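Local coordinates for protein 3-oxoadipate enol-lactonase (Burkholderia xenovorans, PDB 2XUA) that probably hydrolyses 3-oxoadipate enol-lactone, a step of aromatic-compound breakdown, and here holds laevulinic acid in its pocket, at residues L56-R61 with G80-L85; A149-V154 with D176-T181. All coordinates share one frame; numbering follows the deposited sequence.

Interaction 1 (L56-R61 with G80-L85); sequences LRYDTR and GDVLGL
The guanidinium of R61 and the carboxylate of D81 lie nearly coplanar, 16° apart, and meet edge to edge. R61 grips side-on, one nitrogen to each oxygen: NE reaches D81 OD2 at 2.8 Å and NH2 reaches D81 OD1 at 3.1 Å, both almost straight and both on the syn side of the carboxylate. A water ties the same pair again, accepting from R61 N and donating to D81 OD2, and it also sits in plane at the edge of the Y58 ring. D81 OD1 has a second partner in N10, while Y73 makes a cation-pi contact with R61. The Y58 ring is approached obliquely by L85 CD2 and V82 CG2; V82 CG2 lies 3.3 Å from Y58 OH, which is hydrogen-bonded to S32. L85 CD2 also packs on Y58 CB, at 3.5 Å. L56 and L85 meet tip to tip, CD2 to CD2 at 3.8 Å. R61, in the loop beyond the strand's end, ties that loop to D81 on the helix, while L56 and Y58 pack strand 54-58 on helix 75-88, at 132° between the N-to-C directions of their short segments, the helix-on-sheet layering of the alpha/beta hydrolase fold.

Interaction 2 (A149-V154 with D176-T181); sequences ALADAV and DVFVHT. With SHF (laevulinic acid), chain C.
A single phenyl ring, F178, carries most of this contact and also reaches the bound laevulinic acid, with no hydrogen bond between the two segments. With CG anti to the backbone N (chi1 -177°), the ring projects from helix 168-179 against helix 147-154. Its CE2 approaches the backbone of A151, 3.5 Å from A151 N, while CD2 lies 3.8 Å from A151 CB. The methyl of A151 is shared, since V179 CG1 touches A151 CB at 3.6 Å. The CA atoms of A151 and V179 are 6.5 Å apart, a close approach of the two backbones consistent with the small side chain of A151.

L150 crosses F178 at about a right angle and places CB at the ring edge, in its plane, 3.9 Å from F178 CE2. V154 also crosses at about a right angle: CG1 approaches the ring obliquely, 3.8 Å from F178 CE1, while CB and CG2 lie near CZ. Both helices fall in the run of helices between strands 117-123 and 209-214, the cap inserted into the alpha/beta hydrolase core, where F178 and V154 line the ligand pocket.

The ligand oxygen O4 meets both residues, 3.5 Å from V154 CG1 and 3.6 Å from F178 CE1, in the plane of the ring at its edge. Two apolar carbons thus lie together against this oxygen, while Y186 and R157 supply hydrogen bonds to the ligand. Y186, on helix 183-195, also packs on L150 and V154. After V179 the chain leaves helical geometry at H180, and T181 OG1 donates to V177 O, tilted 31° from the carbonyl plane.

In the fold
Both contacts are buried, one in the core of the fold and the other in the cap. The centre of interaction 1 is about 11 Å from the centre of the chain, that of interaction 2 about 17 Å. Interaction 1 joins a strand of the central sheet, and the loop after it, to a flanking helix; interaction 2 joins two cap helices beside the ligand. They share no helix or strand, and their nearest atoms stay about 7 Å apart. Interaction 1 combines apolar packing with a salt bridge and a water, whereas interaction 2 is apolar packing with no hydrogen bond between its segments. The dimer connects their surroundings: R57 of one subunit forms a salt bridge with D176 of the other.

Interaction 1 (L56-R61 with G80-L85)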
loop_
_atom_site.group_PDB
_atom_site.type_symbol
_atom_site.label_atom_id
_atom_site.label_comp_id
_atom_site.label_asym_id
_atom_site.label_seq_id
_atom_site.Cartn_x
_atom_site.Cartn_y
_atom_site.Cartn_z
ATOM N N LEU B 56 6.385 4.274 14.842
ATOM C CA LEU B 56 6.970 3.142 14.194
ATOM C C LEU B 56 5.923 2.150 13.729
ATOM O O LEU B 56 5.094 1.666 14.555
ATOM C CB LEU B 56 7.918 2.437 15.191
ATOM C CG LEU B 56 8.595 1.162 14.753
ATOM C CD1 LEU B 56 9.446 1.450 13.461
ATOM C CD2 LEU B 56 9.501 0.585 15.899
ATOM N N ARG B 57 5.964 1.837 12.435
ATOM C CA ARG B 57 5.163 0.742 11.862
ATOM C C ARG B 57 6.096 -0.295 11.286
ATOM O O ARG B 57 7.253 0.031 10.915
ATOM C CB ARG B 57 4.296 1.275 10.716
ATOM C CG ARG B 57 3.141 2.114 11.220
ATOM C CD ARG B 57 2.373 2.615 9.959
ATOM N NE ARG B 57 3.079 3.755 9.370
ATOM C CZ ARG B 57 2.912 4.211 8.102
ATOM N NH1 ARG B 57 2.124 3.595 7.252
ATOM N NH2 ARG B 57 3.529 5.314 7.679
ATOM N N TYR B 58 5.613 -1.529 11.127
ATOM C CA TYR B 58 6.457 -2.546 10.565
ATOM C C TYR B 58 5.573 -3.624 9.943
ATOM O O TYR B 58 4.386 -3.721 10.249
ATOM C CB TYR B 58 7.411 -3.116 11.667
ATOM C CG TYR B 58 6.711 -3.975 12.680
ATOM C CD1 TYR B 58 6.788 -5.381 12.620
ATOM C CD2 TYR B 58 6.005 -3.408 13.726
ATOM C CE1 TYR B 58 6.089 -6.192 13.561
ATOM C CE2 TYR B 58 5.319 -4.196 14.665
ATOM C CZ TYR B 58 5.354 -5.578 14.550
ATOM O OH TYR B 58 4.698 -6.335 15.474
ATOM N N ASP B 59 6.155 -4.385 9.035
ATOM C CA ASP B 59 5.497 -5.567 8.489
ATOM C C ASP B 59 5.860 -6.747 9.376
ATOM O O ASP B 59 7.037 -7.138 9.497
ATOM C CB ASP B 59 5.905 -5.794 7.038
ATOM C CG ASP B 59 5.216 -4.801 6.082
ATOM O OD1 ASP B 59 4.297 -4.128 6.518
ATOM O OD2 ASP B 59 5.561 -4.682 4.894
ATOM N N THR B 60 4.833 -7.324 9.982
ATOM C CA THR B 60 5.039 -8.525 10.821
ATOM C C THR B 60 5.747 -9.603 9.994
ATOM O O THR B 60 5.576 -9.687 8.787
ATOM C CB THR B 60 3.648 -9.019 11.286
ATOM O OG1 THR B 60 2.992 -7.980 12.033
ATOM C CG2 THR B 60 3.767 -10.304 12.203
ATOM N N ARG B 61 6.550 -10.460 10.612
ATOM C CA ARG B 61 7.173 -11.540 9.836
ATOM C C ARG B 61 6.098 -12.300 9.032
ATOM O O ARG B 61 4.958 -12.445 9.459
ATOM C CB ARG B 61 7.916 -12.539 10.763
ATOM C CG ARG B 61 7.066 -13.091 11.864
ATOM C CD ARG B 61 7.833 -14.369 12.444
ATOM N NE ARG B 61 9.063 -13.941 13.135
ATOM C CZ ARG B 61 10.133 -14.707 13.368
ATOM N NH1 ARG B 61 10.158 -15.981 12.971
ATOM N NH2 ARG B 61 11.169 -14.203 14.036
ATOM N N GLY B 80 9.403 -10.839 20.228
ATOM C CA GLY B 80 10.823 -10.593 20.112
ATOM C C GLY B 80 11.168 -9.793 18.861
ATOM O O GLY B 80 12.166 -9.055 18.813
ATOM N N ASP B 81 10.322 -9.943 17.847
ATOM C CA ASP B 81 10.427 -9.129 16.673
ATOM C C ASP B 81 10.264 -7.642 17.047
ATOM O O ASP B 81 11.066 -6.835 16.596
ATOM C CB ASP B 81 9.402 -9.567 15.636
ATOM C CG ASP B 81 9.791 -10.856 14.965
ATOM O OD1 ASP B 81 10.907 -11.407 15.233
ATOM O OD2 ASP B 81 9.026 -11.309 14.117
ATOM N N VAL B 82 9.258 -7.303 17.849
ATOM C CA VAL B 82 8.946 -5.882 18.226
ATOM C C VAL B 82 10.120 -5.407 19.021
ATOM O O VAL B 82 10.737 -4.397 18.692
ATOM C CB VAL B 82 7.655 -5.729 19.077
ATOM C CG1 VAL B 82 7.464 -4.233 19.562
ATOM C CG2 VAL B 82 6.412 -6.145 18.268
ATOM N N LEU B 83 10.495 -6.205 20.020
ATOM C CA LEU B 83 11.651 -5.848 20.855
ATOM C C LEU B 83 12.971 -5.633 20.127
ATOM O O LEU B 83 13.627 -4.627 20.374
ATOM C CB LEU B 83 11.803 -6.840 22.004
ATOM C CG LEU B 83 10.603 -6.873 22.900
ATOM C CD1 LEU B 83 10.847 -8.071 23.829
ATOM C CD2 LEU B 83 10.397 -5.583 23.710
ATOM N N GLY B 84 13.310 -6.499 19.196
ATOM C CA GLY B 84 14.525 -6.382 18.416
ATOM C C GLY B 84 14.511 -5.177 17.490
ATOM O O GLY B 84 15.536 -4.460 17.340
ATOM N N LEU B 85 13.345 -4.924 16.872
ATOM C CA LEU B 85 13.161 -3.671 16.123
ATOM C C LEU B 85 13.356 -2.424 16.992
ATOM O O LEU B 85 14.076 -1.489 16.604
ATOM C CB LEU B 85 11.753 -3.666 15.480
ATOM C CG LEU B 85 11.452 -2.506 14.515
ATOM C CD1 LEU B 85 12.459 -2.391 13.363
ATOM C CD2 LEU B 85 10.007 -2.632 13.946
HETATM O O HOH W 1 6.923 -9.820 13.250
#

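Interaction 2 (A149-V154 with D176-T181)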
loop_
_atom_site.group_PDB
_atom_site.type_symbol
_atom_site.label_atom_id
_atom_site.label_comp_id
_atom_site.label_asym_id
_atom_site.label_seq_id
_atom_site.Cartn_x
_atom_site.Cartn_y
_atom_site.Cartn_z
ATOM N N ALA B 149 -8.242 -17.706 -2.760
ATOM C CA ALA B 149 -9.312 -18.508 -2.149
ATOM C C ALA B 149 -9.749 -18.021 -0.749
ATOM O O ALA B 149 -10.971 -17.901 -0.414
ATOM C CB ALA B 149 -8.854 -20.019 -2.118
ATOM N N LEU B 150 -8.743 -17.697 0.058
ATOM C CA LEU B 150 -8.948 -17.248 1.419
ATOM C C LEU B 150 -9.560 -15.864 1.477
ATOM O O LEU B 150 -10.386 -15.589 2.345
ATOM C CB LEU B 150 -7.627 -17.177 2.125
ATOM C CG LEU B 150 -7.342 -18.231 3.148
ATOM C CD1 LEU B 150 -6.638 -19.321 2.412
ATOM C CD2 LEU B 150 -6.384 -17.579 4.036
ATOM N N ALA B 151 -9.151 -15.005 0.539
ATOM C CA ALA B 151 -9.588 -13.621 0.498
ATOM C C ALA B 151 -11.104 -13.553 0.470
ATOM O O ALA B 151 -11.678 -12.684 1.121
ATOM C CB ALA B 151 -8.991 -12.896 -0.745
ATOM N N ASP B 152 -11.764 -14.460 -0.252
ATOM C CA ASP B 152 -13.235 -14.335 -0.411
ATOM C C ASP B 152 -13.942 -14.693 0.897
ATOM O O ASP B 152 -15.039 -14.198 1.183
ATOM C CB ASP B 152 -13.806 -15.195 -1.541
ATOM C CG ASP B 152 -13.272 -14.808 -2.930
ATOM O OD1 ASP B 152 -13.231 -13.585 -3.303
ATOM O OD2 ASP B 152 -12.908 -15.778 -3.657
ATOM N N ALA B 153 -13.312 -15.545 1.694
ATOM C CA ALA B 153 -13.864 -15.946 2.969
ATOM C C ALA B 153 -13.497 -14.964 4.054
ATOM O O ALA B 153 -14.307 -14.689 4.930
ATOM C CB ALA B 153 -13.367 -17.340 3.361
ATOM N N VAL B 154 -12.268 -14.449 4.005
ATOM C CA VAL B 154 -11.738 -13.620 5.121
ATOM C C VAL B 154 -12.181 -12.179 5.078
ATOM O O VAL B 154 -12.614 -11.636 6.096
ATOM C CB VAL B 154 -10.187 -13.721 5.284
ATOM C CG1 VAL B 154 -9.669 -12.700 6.333
ATOM C CG2 VAL B 154 -9.825 -15.146 5.642
ATOM N N ASP B 176 -5.524 -6.318 -2.162
ATOM C CA ASP B 176 -4.263 -6.548 -2.914
ATOM C C ASP B 176 -3.183 -6.964 -1.954
ATOM O O ASP B 176 -2.372 -7.848 -2.262
ATOM C CB ASP B 176 -3.820 -5.309 -3.724
ATOM C CG ASP B 176 -2.737 -5.627 -4.780
ATOM O OD1 ASP B 176 -2.892 -6.620 -5.505
ATOM O OD2 ASP B 176 -1.716 -4.878 -4.880
ATOM N N VAL B 177 -3.151 -6.354 -0.783
ATOM C CA VAL B 177 -2.103 -6.704 0.202
ATOM C C VAL B 177 -2.355 -8.116 0.732
ATOM O O VAL B 177 -1.425 -8.960 0.835
ATOM C CB VAL B 177 -2.143 -5.706 1.377
ATOM C CG1 VAL B 177 -1.258 -6.191 2.547
ATOM C CG2 VAL B 177 -1.700 -4.294 0.844
ATOM N N PHE B 178 -3.623 -8.389 1.028
ATOM C CA PHE B 178 -3.972 -9.730 1.558
ATOM C C PHE B 178 -3.553 -10.819 0.542
ATOM O O PHE B 178 -2.782 -11.711 0.870
ATOM C CB PHE B 178 -5.467 -9.767 1.856
ATOM C CG PHE B 178 -5.904 -11.052 2.470
ATOM C CD1 PHE B 178 -5.966 -11.174 3.841
ATOM C CD2 PHE B 178 -6.182 -12.165 1.670
ATOM C CE1 PHE B 178 -6.396 -12.391 4.428
ATOM C CE2 PHE B 178 -6.564 -13.406 2.258
ATOM C CZ PHE B 178 -6.653 -13.498 3.623
ATOM N N VAL B 179 -3.955 -10.683 -0.723
ATOM C CA VAL B 179 -3.730 -11.764 -1.664
ATOM C C VAL B 179 -2.279 -11.936 -2.059
ATOM O O VAL B 179 -1.955 -12.976 -2.596
ATOM C CB VAL B 179 -4.679 -11.777 -2.916
ATOM C CG1 VAL B 179 -6.103 -11.743 -2.474
ATOM C CG2 VAL B 179 -4.370 -10.599 -3.865
ATOM N N HIS B 180 -1.425 -10.935 -1.797
ATOM C CA HIS B 180 -0.023 -11.058 -2.096
ATOM C C HIS B 180 0.806 -11.373 -0.869
ATOM O O HIS B 180 2.039 -11.438 -0.952
ATOM C CB HIS B 180 0.460 -9.816 -2.846
ATOM C CG HIS B 180 0.002 -9.846 -4.272
ATOM N ND1 HIS B 180 0.708 -10.515 -5.246
ATOM C CD2 HIS B 180 -1.149 -9.429 -4.850
ATOM C CE1 HIS B 180 0.024 -10.468 -6.378
ATOM N NE2 HIS B 180 -1.108 -9.823 -6.161
ATOM N N THR B 181 0.125 -11.655 0.248
ATOM C CA THR B 181 0.843 -12.117 1.464
ATOM C C THR B 181 1.436 -13.490 1.192
ATOM O O THR B 181 0.749 -14.359 0.634
ATOM C CB THR B 181 -0.102 -12.150 2.671
ATOM O OG1 THR B 181 -0.540 -10.796 2.897
ATOM C CG2 THR B 181 0.621 -12.564 3.976
HETATM C C4 SHF C . -7.033 -12.667 9.104
HETATM C C5 SHF C . -6.669 -11.283 9.659
HETATM C C3 SHF C . -8.002 -13.575 9.877
HETATM C C2 SHF C . -9.003 -12.930 10.870
HETATM C C1 SHF C . -10.281 -13.839 11.110
HETATM O O4 SHF C . -6.576 -13.032 8.004
HETATM O O1 SHF C . -11.264 -13.518 10.417
HETATM O OH1 SHF C . -10.313 -14.749 12.006
#